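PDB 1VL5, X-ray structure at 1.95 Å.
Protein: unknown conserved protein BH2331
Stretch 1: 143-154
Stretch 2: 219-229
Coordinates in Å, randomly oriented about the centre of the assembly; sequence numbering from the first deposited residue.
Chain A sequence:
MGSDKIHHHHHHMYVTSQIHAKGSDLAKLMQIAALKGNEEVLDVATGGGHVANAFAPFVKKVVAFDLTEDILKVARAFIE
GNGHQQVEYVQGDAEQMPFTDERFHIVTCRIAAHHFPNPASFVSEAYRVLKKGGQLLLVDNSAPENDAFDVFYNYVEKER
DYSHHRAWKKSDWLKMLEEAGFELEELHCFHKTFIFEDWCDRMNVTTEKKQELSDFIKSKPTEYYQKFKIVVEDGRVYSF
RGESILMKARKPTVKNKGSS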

# COMPACT_ATOMS: atom_id res chain seq x y z
N ALA A 143 9.48 4.98 -3.78
CA ALA A 143 10.29 6.10 -4.21
C ALA A 143 11.59 5.62 -4.85
O ALA A 143 12.10 4.57 -4.47
CB ALA A 143 10.62 6.99 -2.98
N PRO A 144 12.10 6.37 -5.84
CA PRO A 144 13.42 6.10 -6.42
C PRO A 144 14.53 6.07 -5.38
O PRO A 144 14.48 6.72 -4.31
CB PRO A 144 13.63 7.29 -7.35
CG PRO A 144 12.31 7.70 -7.74
CD PRO A 144 11.43 7.47 -6.53
N GLU A 145 15.57 5.35 -5.73
CA GLU A 145 16.74 5.36 -4.91
C GLU A 145 17.41 6.72 -4.98
O GLU A 145 17.98 7.19 -3.99
CB GLU A 145 17.70 4.27 -5.35
CG GLU A 145 17.22 2.89 -5.16
CD GLU A 145 16.92 2.53 -3.71
OE1 GLU A 145 17.69 2.94 -2.79
OE2 GLU A 145 15.90 1.83 -3.53
N ASN A 146 17.31 7.37 -6.13
CA ASN A 146 17.87 8.72 -6.31
C ASN A 146 17.15 9.70 -5.36
O ASN A 146 15.93 9.73 -5.34
CB ASN A 146 17.69 9.14 -7.77
CG ASN A 146 18.18 10.58 -8.04
OD1 ASN A 146 17.59 11.57 -7.59
ND2 ASN A 146 19.27 10.66 -8.72
N ASP A 147 17.90 10.43 -4.51
CA ASP A 147 17.28 11.22 -3.45
C ASP A 147 16.46 12.39 -3.93
O ASP A 147 15.42 12.70 -3.32
CB ASP A 147 18.31 11.73 -2.41
CG ASP A 147 18.93 10.61 -1.61
OD1 ASP A 147 18.18 9.78 -1.00
OD2 ASP A 147 20.15 10.49 -1.67
N ALA A 148 16.94 13.06 -4.98
CA ALA A 148 16.22 14.20 -5.54
C ALA A 148 14.88 13.77 -6.08
O ALA A 148 13.88 14.47 -5.86
CB ALA A 148 17.02 14.86 -6.64
N PHE A 149 14.85 12.62 -6.76
CA PHE A 149 13.60 12.07 -7.30
C PHE A 149 12.68 11.50 -6.25
O PHE A 149 11.43 11.55 -6.37
CB PHE A 149 13.90 11.05 -8.42
CG PHE A 149 14.64 11.65 -9.62
CD1 PHE A 149 14.42 12.96 -10.00
CD2 PHE A 149 15.44 10.85 -10.43
CE1 PHE A 149 15.09 13.52 -11.08
CE2 PHE A 149 16.10 11.38 -11.53
CZ PHE A 149 15.89 12.72 -11.88
N ASP A 150 13.28 10.91 -5.23
CA ASP A 150 12.58 10.48 -4.03
C ASP A 150 11.84 11.65 -3.37
O ASP A 150 10.63 11.61 -3.14
CB ASP A 150 13.63 9.89 -3.06
CG ASP A 150 13.06 9.48 -1.69
OD1 ASP A 150 11.89 9.72 -1.39
OD2 ASP A 150 13.82 8.95 -0.90
N VAL A 151 12.58 12.69 -3.04
CA VAL A 151 12.03 13.83 -2.36
C VAL A 151 10.92 14.50 -3.20
O VAL A 151 9.85 14.90 -2.66
CB VAL A 151 13.16 14.78 -1.94
CG1 VAL A 151 12.62 16.05 -1.26
CG2 VAL A 151 14.09 14.07 -0.92
N PHE A 152 11.13 14.58 -4.49
CA PHE A 152 10.22 15.23 -5.40
C PHE A 152 8.92 14.45 -5.51
O PHE A 152 7.84 15.04 -5.45
CB PHE A 152 10.91 15.36 -6.78
CG PHE A 152 10.00 15.86 -7.87
CD1 PHE A 152 9.71 17.20 -8.00
CD2 PHE A 152 9.44 14.99 -8.75
CE1 PHE A 152 8.88 17.63 -9.00
CE2 PHE A 152 8.60 15.42 -9.71
CZ PHE A 152 8.33 16.74 -9.85
N TYR A 153 9.05 13.13 -5.70
CA TYR A 153 7.92 12.23 -5.84
C TYR A 153 7.08 12.34 -4.59
O TYR A 153 5.89 12.53 -4.66
CB TYR A 153 8.38 10.76 -6.06
CG TYR A 153 7.23 9.80 -6.01
CD1 TYR A 153 6.28 9.79 -7.01
CD2 TYR A 153 7.04 8.93 -4.91
CE1 TYR A 153 5.16 8.92 -6.96
CE2 TYR A 153 5.88 8.07 -4.85
CZ TYR A 153 4.97 8.08 -5.86
OH TYR A 153 3.84 7.25 -5.83
N ASN A 154 7.72 12.27 -3.43
CA ASN A 154 7.01 12.33 -2.19
C ASN A 154 6.37 13.72 -1.94
O ASN A 154 5.24 13.81 -1.42
CB ASN A 154 7.92 11.93 -1.04
CG ASN A 154 7.90 10.45 -0.79
OD1 ASN A 154 6.85 9.91 -0.45
ND2 ASN A 154 9.03 9.76 -1.03
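Stretch 2, residues 219-229: SKPTEYYQKFK

Stretch 2 folds as a short helix, residues 222-227, entered through Lys 220 and Pro 221, both extended (phi/psi -69/154° and -69/170°). Pro 221 holds the N-cap position, and the turns are closed by backbone bonds such as Lys 227 N to Glu 223 O at 2.9 Å. Phe 228 (-102/13°) is the first residue to leave helical phi/psi, and Lys 229 follows with positive phi (45/47°). In stretch 1 the helix begins at Asp 147, after Asn 146, whose OD1 caps it by accepting from Phe 149 N at 3.0 Å with an N-H...O angle of 162°.

The two helices cross rather than run side by side. Their N-to-C directions differ by 74°, the signed crossing angle is -74°, and the axes come no nearer than 11.3 Å. That spacing leaves room for large side chains between the backbones: the CA atoms of Phe 149 and Tyr 224 are 7.3 Å apart, those of Tyr 153 and Phe 228 8.8 Å. Together the stretches bury 498 Å², of which Phe 149 contributes the largest single share, 101 Å².

Aromatic contacts dominate, and their ring geometry is well defined. Phe 149 points its edge at the face of Tyr 224, with centroids 5.2 Å apart and planes at 83°; its CE1 lies 3.9 Å from Tyr 224 CD2. Tyr 224 in turn directs its own edge at the face of Phe 152 (5.0 Å, 69°), bringing its CD2 to 3.7 Å from Phe 152 CG. The CA-to-CB bond of Tyr 224 points sideways, but with chi1 at -73° (m) the end of the side chain comes nearer to stretch 1. Phe 228 completes the cluster, its edge toward the face of Phe 149 in an offset arrangement (5.8 Å, 82°). Against Phe 152 it is oblique, the planes inclined at 40°, with Phe 228 CE2 3.6 Å from Phe 152 CD2.

Aliphatic groups pack around these rings. The CB of Lys 227 stands 3.9 Å from the centroid of the Phe 149 ring and only 14° off its normal, the signature of a CH-pi contact; farther along the same side chain, Lys 227 CE reaches Pro 144 CG at 3.8 Å. Lys 220 likewise offers its aliphatic portion, CG lying 3.5 Å from Phe 152 CE1. The CZ of Phe 228 is 4.0 Å from Tyr 153 CB and 4.3 Å from Pro 144 CG, so its tip is bordered by both.

Polar contacts add little. No direct hydrogen bond joins the modelled atoms of the two stretches, although the carboxylate of Glu 223 is absent from the model. One water links them: it donates to Ala 148 O at 2.6 Å and makes a weak hydrogen bond with Tyr 224 OH at 3.3 Å. On this evidence the association is chiefly apolar, built on interlocking rings.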

# COMPACT_ATOMS: atom_id res chain seq x y z
N SER A 219 7.66 23.23 -14.14
CA SER A 219 8.87 24.09 -14.15
C SER A 219 10.13 23.34 -13.85
O SER A 219 11.21 23.89 -13.95
CB SER A 219 8.71 25.23 -13.16
OG SER A 219 8.47 24.68 -11.87
N LYS A 220 10.01 22.06 -13.49
CA LYS A 220 11.18 21.28 -13.17
C LYS A 220 12.03 21.02 -14.41
O LYS A 220 11.53 21.06 -15.53
CB LYS A 220 10.79 19.97 -12.50
CG LYS A 220 10.11 20.15 -11.13
CD LYS A 220 11.04 20.75 -10.08
CE LYS A 220 10.28 21.58 -8.99
NZ LYS A 220 9.60 22.87 -9.48
N PRO A 221 13.34 20.79 -14.21
CA PRO A 221 14.17 20.53 -15.37
C PRO A 221 13.90 19.19 -16.06
O PRO A 221 13.14 18.32 -15.57
CB PRO A 221 15.61 20.60 -14.81
CG PRO A 221 15.48 21.06 -13.42
CD PRO A 221 14.13 20.79 -12.97
N THR A 222 14.50 19.06 -17.23
CA THR A 222 14.31 17.93 -18.12
C THR A 222 14.49 16.57 -17.43
O THR A 222 13.71 15.66 -17.62
CB THR A 222 15.29 18.10 -19.28
OG1 THR A 222 14.95 19.31 -19.97
CG2 THR A 222 15.27 16.95 -20.26
N GLU A 223 15.52 16.43 -16.59
CA GLU A 223 15.79 15.15 -15.94
C GLU A 223 14.58 14.64 -15.19
O GLU A 223 14.35 13.42 -15.16
CB GLU A 223 17.03 15.22 -15.03
CG GLU A 223 17.07 16.34 -13.96
N TYR A 224 13.78 15.57 -14.63
CA TYR A 224 12.59 15.19 -13.84
C TYR A 224 11.49 14.67 -14.78
O TYR A 224 10.76 13.76 -14.47
CB TYR A 224 12.08 16.37 -13.00
CG TYR A 224 12.90 16.76 -11.81
CD1 TYR A 224 14.08 17.49 -11.95
CD2 TYR A 224 12.51 16.42 -10.53
CE1 TYR A 224 14.86 17.82 -10.85
CE2 TYR A 224 13.30 16.76 -9.41
CZ TYR A 224 14.47 17.46 -9.57
OH TYR A 224 15.28 17.82 -8.47
N TYR A 225 11.35 15.31 -15.93
CA TYR A 225 10.36 14.89 -16.93
C TYR A 225 10.73 13.54 -17.47
O TYR A 225 9.87 12.74 -17.79
CB TYR A 225 10.34 15.84 -18.13
CG TYR A 225 9.55 17.13 -17.99
CD1 TYR A 225 9.98 18.16 -17.16
CD2 TYR A 225 8.40 17.33 -18.75
CE1 TYR A 225 9.24 19.37 -17.07
CE2 TYR A 225 7.66 18.49 -18.67
CZ TYR A 225 8.08 19.52 -17.85
OH TYR A 225 7.33 20.68 -17.83
N GLN A 226 12.03 13.31 -17.65
CA GLN A 226 12.49 12.04 -18.19
C GLN A 226 12.26 10.94 -17.17
O GLN A 226 11.77 9.87 -17.54
CB GLN A 226 13.95 12.06 -18.58
CG GLN A 226 14.27 12.97 -19.74
CD GLN A 226 15.78 13.18 -19.97
OE1 GLN A 226 16.56 13.45 -19.04
NE2 GLN A 226 16.18 13.09 -21.24
N LYS A 227 12.60 11.19 -15.90
CA LYS A 227 12.43 10.19 -14.84
C LYS A 227 10.97 9.75 -14.73
O LYS A 227 10.70 8.55 -14.69
CB LYS A 227 12.90 10.69 -13.47
CG LYS A 227 12.61 9.71 -12.34
CD LYS A 227 13.32 8.38 -12.55
CE LYS A 227 13.07 7.37 -11.42
NZ LYS A 227 13.89 6.06 -11.59
N PHE A 228 10.06 10.73 -14.67
CA PHE A 228 8.64 10.45 -14.38
C PHE A 228 7.75 10.47 -15.62
O PHE A 228 6.53 10.51 -15.51
CB PHE A 228 8.17 11.42 -13.33
CG PHE A 228 8.88 11.26 -12.01
CD1 PHE A 228 8.59 10.19 -11.19
CD2 PHE A 228 9.89 12.16 -11.62
CE1 PHE A 228 9.24 10.02 -9.99
CE2 PHE A 228 10.55 11.97 -10.41
CZ PHE A 228 10.19 10.91 -9.59
N LYS A 229 8.37 10.46 -16.79
CA LYS A 229 7.66 10.46 -18.09
C LYS A 229 6.52 11.46 -18.11
O LYS A 229 5.37 11.12 -18.44
CB LYS A 229 7.14 9.06 -18.36
CG LYS A 229 8.21 7.97 -18.31
CD LYS A 229 9.42 8.21 -19.24
O HOH W 1 14.26 17.04 -5.39